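Local coordinates for protein farnesyltransferase, putative (Trypanosoma cruzi, PDB 3WCA) that probably condenses two farnesyl diphosphate molecules into squalene, using magnesium as cofactor and NAD(P)H as reductant, on the way to lanosterol, at residues 243-254 with 291-301. The protein carries 1 engineered substitution. Sequence-based numbering, arbitrary orientation.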
ATOM      1  N   GLU A 243      17.114  -7.877 -20.947  1.00 33.96           N
ATOM      2  CA  GLU A 243      17.190  -8.312 -19.569  1.00 37.50           C
ATOM      3  C   GLU A 243      18.097  -7.450 -18.696  1.00 38.50           C
ATOM      4  O   GLU A 243      17.775  -7.193 -17.534  1.00 38.41           O
ATOM      5  CB  GLU A 243      17.675  -9.753 -19.543  1.00 39.65           C
ATOM      6  CG  GLU A 243      17.389 -10.506 -18.289  1.00 40.17           C
ATOM      7  CD  GLU A 243      17.731 -11.977 -18.443  1.00 43.15           C
ATOM      8  OE1 GLU A 243      18.941 -12.314 -18.486  1.00 43.04           O
ATOM      9  OE2 GLU A 243      16.785 -12.792 -18.540  1.00 39.61           O
ATOM     10  N   ALA A 244      19.224  -7.002 -19.245  1.00 38.91           N
ATOM     11  CA  ALA A 244      20.165  -6.190 -18.469  1.00 38.12           C
ATOM     12  C   ALA A 244      19.594  -4.835 -18.093  1.00 36.65           C
ATOM     13  O   ALA A 244      19.729  -4.400 -16.955  1.00 37.14           O
ATOM     14  CB  ALA A 244      21.476  -6.007 -19.232  1.00 36.89           C
ATOM     15  N   LYS A 245      18.967  -4.162 -19.052  1.00 37.28           N
ATOM     16  CA  LYS A 245      18.379  -2.854 -18.794  1.00 35.68           C
ATOM     17  C   LYS A 245      17.161  -2.970 -17.889  1.00 33.18           C
ATOM     18  O   LYS A 245      16.907  -2.093 -17.076  1.00 31.95           O
ATOM     19  CB  LYS A 245      17.974  -2.171 -20.105  1.00 39.56           C
ATOM     20  CG  LYS A 245      19.138  -1.593 -20.913  1.00 41.22           C
ATOM     21  CD  LYS A 245      19.921  -0.569 -20.097  1.00 44.48           C
ATOM     22  CE  LYS A 245      20.931   0.188 -20.948  1.00 47.13           C
ATOM     23  NZ  LYS A 245      20.259   1.055 -21.963  1.00 47.91           N
ATOM     24  N   ALA A 246      16.401  -4.049 -18.028  1.00 31.30           N
ATOM     25  CA  ALA A 246      15.216  -4.217 -17.187  1.00 32.64           C
ATOM     26  C   ALA A 246      15.669  -4.309 -15.724  1.00 31.16           C
ATOM     27  O   ALA A 246      15.143  -3.609 -14.853  1.00 30.37           O
ATOM     28  CB  ALA A 246      14.438  -5.476 -17.600  1.00 27.23           C
ATOM     29  N   VAL A 247      16.669  -5.150 -15.476  1.00 30.06           N
ATOM     30  CA  VAL A 247      17.196  -5.332 -14.132  1.00 32.29           C
ATOM     31  C   VAL A 247      17.785  -4.055 -13.543  1.00 33.84           C
ATOM     32  O   VAL A 247      17.585  -3.784 -12.363  1.00 34.08           O
ATOM     33  CB  VAL A 247      18.233  -6.478 -14.106  1.00 31.84           C
ATOM     34  CG1 VAL A 247      19.050  -6.451 -12.822  1.00 33.40           C
ATOM     35  CG2 VAL A 247      17.503  -7.798 -14.203  1.00 32.03           C
ATOM     36  N   GLU A 248      18.496  -3.266 -14.351  1.00 34.05           N
ATOM     37  CA  GLU A 248      19.079  -2.019 -13.859  1.00 33.84           C
ATOM     38  C   GLU A 248      17.978  -1.031 -13.486  1.00 32.92           C
ATOM     39  O   GLU A 248      18.115  -0.256 -12.541  1.00 32.54           O
ATOM     40  CB  GLU A 248      19.995  -1.385 -14.919  1.00 38.64           C
ATOM     41  CG  GLU A 248      21.303  -2.147 -15.152  1.00 42.89           C
ATOM     42  CD  GLU A 248      22.239  -1.469 -16.157  1.00 46.12           C
ATOM     43  OE1 GLU A 248      23.354  -2.003 -16.359  1.00 49.13           O
ATOM     44  OE2 GLU A 248      21.872  -0.423 -16.743  1.00 42.46           O
ATOM     45  N   CYS A 249      16.893  -1.046 -14.246  1.00 31.04           N
ATOM     46  CA  CYS A 249      15.783  -0.149 -13.969  1.00 31.26           C
ATOM     47  C   CYS A 249      15.044  -0.679 -12.726  1.00 29.48           C
ATOM     48  O   CYS A 249      14.655   0.091 -11.854  1.00 31.07           O
ATOM     49  CB  CYS A 249      14.846  -0.088 -15.169  1.00 27.79           C
ATOM     50  SG  CYS A 249      13.410   0.950 -14.885  1.00 29.87           S
ATOM     51  N   LEU A 250      14.859  -1.997 -12.658  1.00 29.41           N
ATOM     52  CA  LEU A 250      14.226  -2.630 -11.505  1.00 27.85           C
ATOM     53  C   LEU A 250      15.014  -2.222 -10.267  1.00 30.94           C
ATOM     54  O   LEU A 250      14.433  -1.854  -9.239  1.00 31.89           O
ATOM     55  CB  LEU A 250      14.256  -4.154 -11.637  1.00 25.96           C
ATOM     56  CG  LEU A 250      14.107  -4.984 -10.345  1.00 26.80           C
ATOM     57  CD1 LEU A 250      12.783  -4.649  -9.670  1.00 24.37           C
ATOM     58  CD2 LEU A 250      14.169  -6.488 -10.669  1.00 21.03           C
ATOM     59  N   ASN A 251      16.342  -2.262 -10.367  1.00 29.60           N
ATOM     60  CA  ASN A 251      17.172  -1.891  -9.224  1.00 31.44           C
ATOM     61  C   ASN A 251      17.046  -0.423  -8.848  1.00 28.94           C
ATOM     62  O   ASN A 251      17.158  -0.069  -7.677  1.00 29.13           O
ATOM     63  CB  ASN A 251      18.641  -2.253  -9.479  1.00 29.12           C
ATOM     64  CG  ASN A 251      18.868  -3.744  -9.456  1.00 30.38           C
ATOM     65  OD1 ASN A 251      18.020  -4.494  -8.960  1.00 28.22           O
ATOM     66  ND2 ASN A 251      20.005  -4.191  -9.989  1.00 25.10           N
ATOM     67  N   ALA A 252      16.806   0.428  -9.838  1.00 28.88           N
ATOM     68  CA  ALA A 252      16.646   1.858  -9.580  1.00 28.60           C
ATOM     69  C   ALA A 252      15.307   2.077  -8.889  1.00 27.53           C
ATOM     70  O   ALA A 252      15.144   3.012  -8.110  1.00 27.60           O
ATOM     71  CB  ALA A 252      16.692   2.653 -10.889  1.00 28.70           C
ATOM     72  N   MET A 253      14.341   1.216  -9.176  1.00 27.12           N
ATOM     73  CA  MET A 253      13.042   1.359  -8.536  1.00 27.87           C
ATOM     74  C   MET A 253      13.198   1.004  -7.060  1.00 27.65           C
ATOM     75  O   MET A 253      12.701   1.713  -6.183  1.00 26.17           O
ATOM     76  CB  MET A 253      12.020   0.450  -9.202  1.00 27.70           C
ATOM     77  CG  MET A 253      11.650   0.886 -10.615  1.00 28.21           C
ATOM     78  SD  MET A 253      10.661   2.413 -10.709  1.00 29.27           S
ATOM     79  CE  MET A 253       9.155   1.890  -9.886  1.00 25.35           C
ATOM     80  N   VAL A 254      13.914  -0.087  -6.800  1.00 28.94           N
ATOM     81  CA  VAL A 254      14.163  -0.540  -5.440  1.00 26.67           C
ATOM     82  C   VAL A 254      14.841   0.590  -4.656  1.00 28.21           C
ATOM     83  O   VAL A 254      14.409   0.939  -3.551  1.00 25.06           O
ATOM     84  CB  VAL A 254      15.047  -1.797  -5.445  1.00 24.95           C
ATOM     85  CG1 VAL A 254      15.480  -2.154  -4.032  1.00 27.42           C
ATOM     86  CG2 VAL A 254      14.271  -2.956  -6.047  1.00 24.62           C
ATOM     87  N   LEU A 291      10.746  -6.827  -1.087  1.00 23.75           N
ATOM     88  CA  LEU A 291      11.715  -5.942  -1.696  1.00 26.04           C
ATOM     89  C   LEU A 291      13.102  -6.587  -1.777  1.00 27.45           C
ATOM     90  O   LEU A 291      13.811  -6.414  -2.771  1.00 24.24           O
ATOM     91  CB  LEU A 291      11.805  -4.633  -0.906  1.00 25.68           C
ATOM     92  CG  LEU A 291      12.542  -3.514  -1.646  1.00 27.17           C
ATOM     93  CD1 LEU A 291      11.670  -3.036  -2.829  1.00 24.74           C
ATOM     94  CD2 LEU A 291      12.862  -2.372  -0.688  1.00 22.77           C
ATOM     95  N   SER A 292      13.490  -7.322  -0.739  1.00 29.16           N
ATOM     96  CA  SER A 292      14.798  -7.976  -0.743  1.00 30.70           C
ATOM     97  C   SER A 292      14.821  -9.093  -1.782  1.00 30.26           C
ATOM     98  O   SER A 292      15.868  -9.418  -2.332  1.00 33.53           O
ATOM     99  CB  SER A 292      15.119  -8.555   0.634  1.00 31.00           C
ATOM    100  OG  SER A 292      14.343  -9.701   0.905  1.00 35.55           O
ATOM    101  N   LEU A 293      13.656  -9.670  -2.053  1.00 31.16           N
ATOM    102  CA  LEU A 293      13.536 -10.748  -3.025  1.00 29.81           C
ATOM    103  C   LEU A 293      13.465 -10.252  -4.469  1.00 30.63           C
ATOM    104  O   LEU A 293      14.001 -10.897  -5.367  1.00 31.80           O
ATOM    105  CB  LEU A 293      12.290 -11.584  -2.735  1.00 32.94           C
ATOM    106  CG  LEU A 293      12.488 -12.943  -2.061  1.00 40.00           C
ATOM    107  CD1 LEU A 293      13.203 -12.786  -0.729  1.00 42.01           C
ATOM    108  CD2 LEU A 293      11.126 -13.595  -1.868  1.00 42.42           C
ATOM    109  N   VAL A 294      12.806  -9.120  -4.707  1.00 27.99           N
ATOM    110  CA  VAL A 294      12.696  -8.624  -6.070  1.00 28.01           C
ATOM    111  C   VAL A 294      13.944  -7.903  -6.532  1.00 27.97           C
ATOM    112  O   VAL A 294      14.183  -7.785  -7.728  1.00 30.76           O
ATOM    113  CB  VAL A 294      11.500  -7.654  -6.275  1.00 24.99           C
ATOM    114  CG1 VAL A 294      10.200  -8.341  -5.909  1.00 26.20           C
ATOM    115  CG2 VAL A 294      11.715  -6.382  -5.473  1.00 23.57           C
ATOM    116  N   PHE A 295      14.732  -7.409  -5.590  1.00 28.65           N
ATOM    117  CA  PHE A 295      15.933  -6.686  -5.944  1.00 28.69           C
ATOM    118  C   PHE A 295      16.898  -7.521  -6.789  1.00 29.51           C
ATOM    119  O   PHE A 295      17.209  -8.649  -6.443  1.00 25.69           O
ATOM    120  CB  PHE A 295      16.652  -6.211  -4.681  1.00 28.37           C
ATOM    121  CG  PHE A 295      17.949  -5.502  -4.957  1.00 26.22           C
ATOM    122  CD1 PHE A 295      17.975  -4.344  -5.727  1.00 25.50           C
ATOM    123  CD2 PHE A 295      19.147  -5.994  -4.446  1.00 28.86           C
ATOM    124  CE1 PHE A 295      19.184  -3.681  -5.987  1.00 26.80           C
ATOM    125  CE2 PHE A 295      20.360  -5.348  -4.696  1.00 28.70           C
ATOM    126  CZ  PHE A 295      20.379  -4.184  -5.471  1.00 27.16           C
ATOM    127  N   ASN A 296      17.364  -6.942  -7.893  1.00 31.62           N
ATOM    128  CA  ASN A 296      18.321  -7.597  -8.773  1.00 30.93           C
ATOM    129  C   ASN A 296      17.831  -8.977  -9.202  1.00 30.93           C
ATOM    130  O   ASN A 296      18.633  -9.862  -9.466  1.00 29.98           O
ATOM    131  CB  ASN A 296      19.670  -7.710  -8.045  1.00 33.22           C
ATOM    132  CG  ASN A 296      20.864  -7.733  -8.998  1.00 35.29           C
ATOM    133  OD1 ASN A 296      20.823  -7.156 -10.072  1.00 34.42           O
ATOM    134  ND2 ASN A 296      21.938  -8.389  -8.587  1.00 39.03           N
ATOM    135  N   ASN A 297      16.512  -9.146  -9.285  1.00 30.57           N
ATOM    136  CA  ASN A 297      15.916 -10.431  -9.661  1.00 30.96           C
ATOM    137  C   ASN A 297      15.213 -10.321 -11.001  1.00 31.35           C
ATOM    138  O   ASN A 297      14.144  -9.727 -11.089  1.00 30.75           O
ATOM    139  CB  ASN A 297      14.901 -10.872  -8.595  1.00 32.22           C
ATOM    140  CG  ASN A 297      14.350 -12.271  -8.846  1.00 32.17           C
ATOM    141  OD1 ASN A 297      14.574 -12.865  -9.905  1.00 30.67           O
ATOM    142  ND2 ASN A 297      13.615 -12.803  -7.867  1.00 28.88           N
ATOM    143  N   LYS A 298      15.786 -10.914 -12.043  1.00 30.83           N
ATOM    144  CA  LYS A 298      15.169 -10.803 -13.357  1.00 33.18           C
ATOM    145  C   LYS A 298      13.863 -11.584 -13.525  1.00 31.28           C
ATOM    146  O   LYS A 298      13.153 -11.414 -14.517  1.00 31.71           O
ATOM    147  CB  LYS A 298      16.188 -11.170 -14.455  1.00 36.91           C
ATOM    148  CG  LYS A 298      16.083 -12.554 -15.030  1.00 42.11           C
ATOM    149  CD  LYS A 298      16.747 -13.585 -14.155  1.00 47.32           C
ATOM    150  CE  LYS A 298      16.813 -14.914 -14.888  1.00 50.98           C
ATOM    151  NZ  LYS A 298      17.564 -14.785 -16.165  1.00 53.33           N
ATOM    152  N   ASP A 299      13.533 -12.416 -12.546  1.00 31.42           N
ATOM    153  CA  ASP A 299      12.301 -13.196 -12.595  1.00 31.54           C
ATOM    154  C   ASP A 299      11.108 -12.265 -12.482  1.00 31.56           C
ATOM    155  O   ASP A 299      10.001 -12.599 -12.889  1.00 33.26           O
ATOM    156  CB  ASP A 299      12.247 -14.217 -11.450  1.00 35.28           C
ATOM    157  CG  ASP A 299      13.221 -15.370 -11.641  1.00 37.61           C
ATOM    158  OD1 ASP A 299      13.591 -15.639 -12.800  1.00 39.66           O
ATOM    159  OD2 ASP A 299      13.599 -16.020 -10.637  1.00 40.21           O
ATOM    160  N   VAL A 300      11.346 -11.093 -11.914  1.00 30.44           N
ATOM    161  CA  VAL A 300      10.306 -10.088 -11.745  1.00 30.55           C
ATOM    162  C   VAL A 300       9.636  -9.739 -13.078  1.00 32.21           C
ATOM    163  O   VAL A 300       8.475  -9.328 -13.115  1.00 31.88           O
ATOM    164  CB  VAL A 300      10.916  -8.793 -11.122  1.00 29.46           C
ATOM    165  CG1 VAL A 300       9.943  -7.634 -11.222  1.00 29.73           C
ATOM    166  CG2 VAL A 300      11.298  -9.052  -9.661  1.00 25.36           C
ATOM    167  N   PHE A 301      10.355  -9.927 -14.180  1.00 33.14           N
ATOM    168  CA  PHE A 301       9.801  -9.565 -15.472  1.00 33.93           C
ATOM    169  C   PHE A 301       9.016 -10.632 -16.216  1.00 34.89           C
ATOM    170  O   PHE A 301       8.663 -10.444 -17.378  1.00 36.29           O
ATOM    171  CB  PHE A 301      10.907  -8.972 -16.343  1.00 32.08           C
ATOM    172  CG  PHE A 301      11.458  -7.681 -15.794  1.00 30.38           C
ATOM    173  CD1 PHE A 301      10.709  -6.517 -15.844  1.00 28.36           C
ATOM    174  CD2 PHE A 301      12.696  -7.647 -15.159  1.00 29.90           C
ATOM    175  CE1 PHE A 301      11.186  -5.337 -15.263  1.00 30.56           C
ATOM    176  CE2 PHE A 301      13.177  -6.470 -14.576  1.00 28.22           C
ATOM    177  CZ  PHE A 301      12.419  -5.319 -14.629  1.00 25.94           C
TER
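L250 pushes CD2 into the bend that follows helix 274-294, 3.2 Å from V294 O and 3.3 Å from N297 O, while its CB lies against CZ of F301. The same methyl also touches V300 CG2; chi1 of 159°, which turns CG away from the backbone N, aims it there. Beside it, A246 sets its CB over one face of the F301 ring, a CH-pi contact 3.6 Å from the centroid and shifted toward the rim; F209 meets the same ring, the two planes steeply inclined. N251 grips the turn with both ends of its amide. ND2, standing above the plane of the N296 carbonyl, donates almost straight (174°) to N296 OD1 at 3.1 Å, whereas OD1 takes a weak, bent bond from N296 N at 2.7 Å. In this all-helical fold of the squalene/phytoene synthase family, helix 274-294 ends in a type II beta turn, V294 to N297, and an Asx turn at N297 leads into the 3-10 segment 298-301; residues 243-254 pack against this exit. N296 ND2 donates to R339 O, so the N296 side chain ties the turn to the chain just beyond helix 322-338. Deeper in, V254 fits its CG1 between L291 CG and F295 CD1, crossing the phenylalanine nearly at a right angle, and L336 of helix 322-338 also touches L291 and F295. At the more exposed end V247 CG2 rests on K298 CB, and the lysine, bent at chi2 and chi4, brings NZ over the carboxylate plane of E243, 3.2 Å from OE2, in a salt bridge.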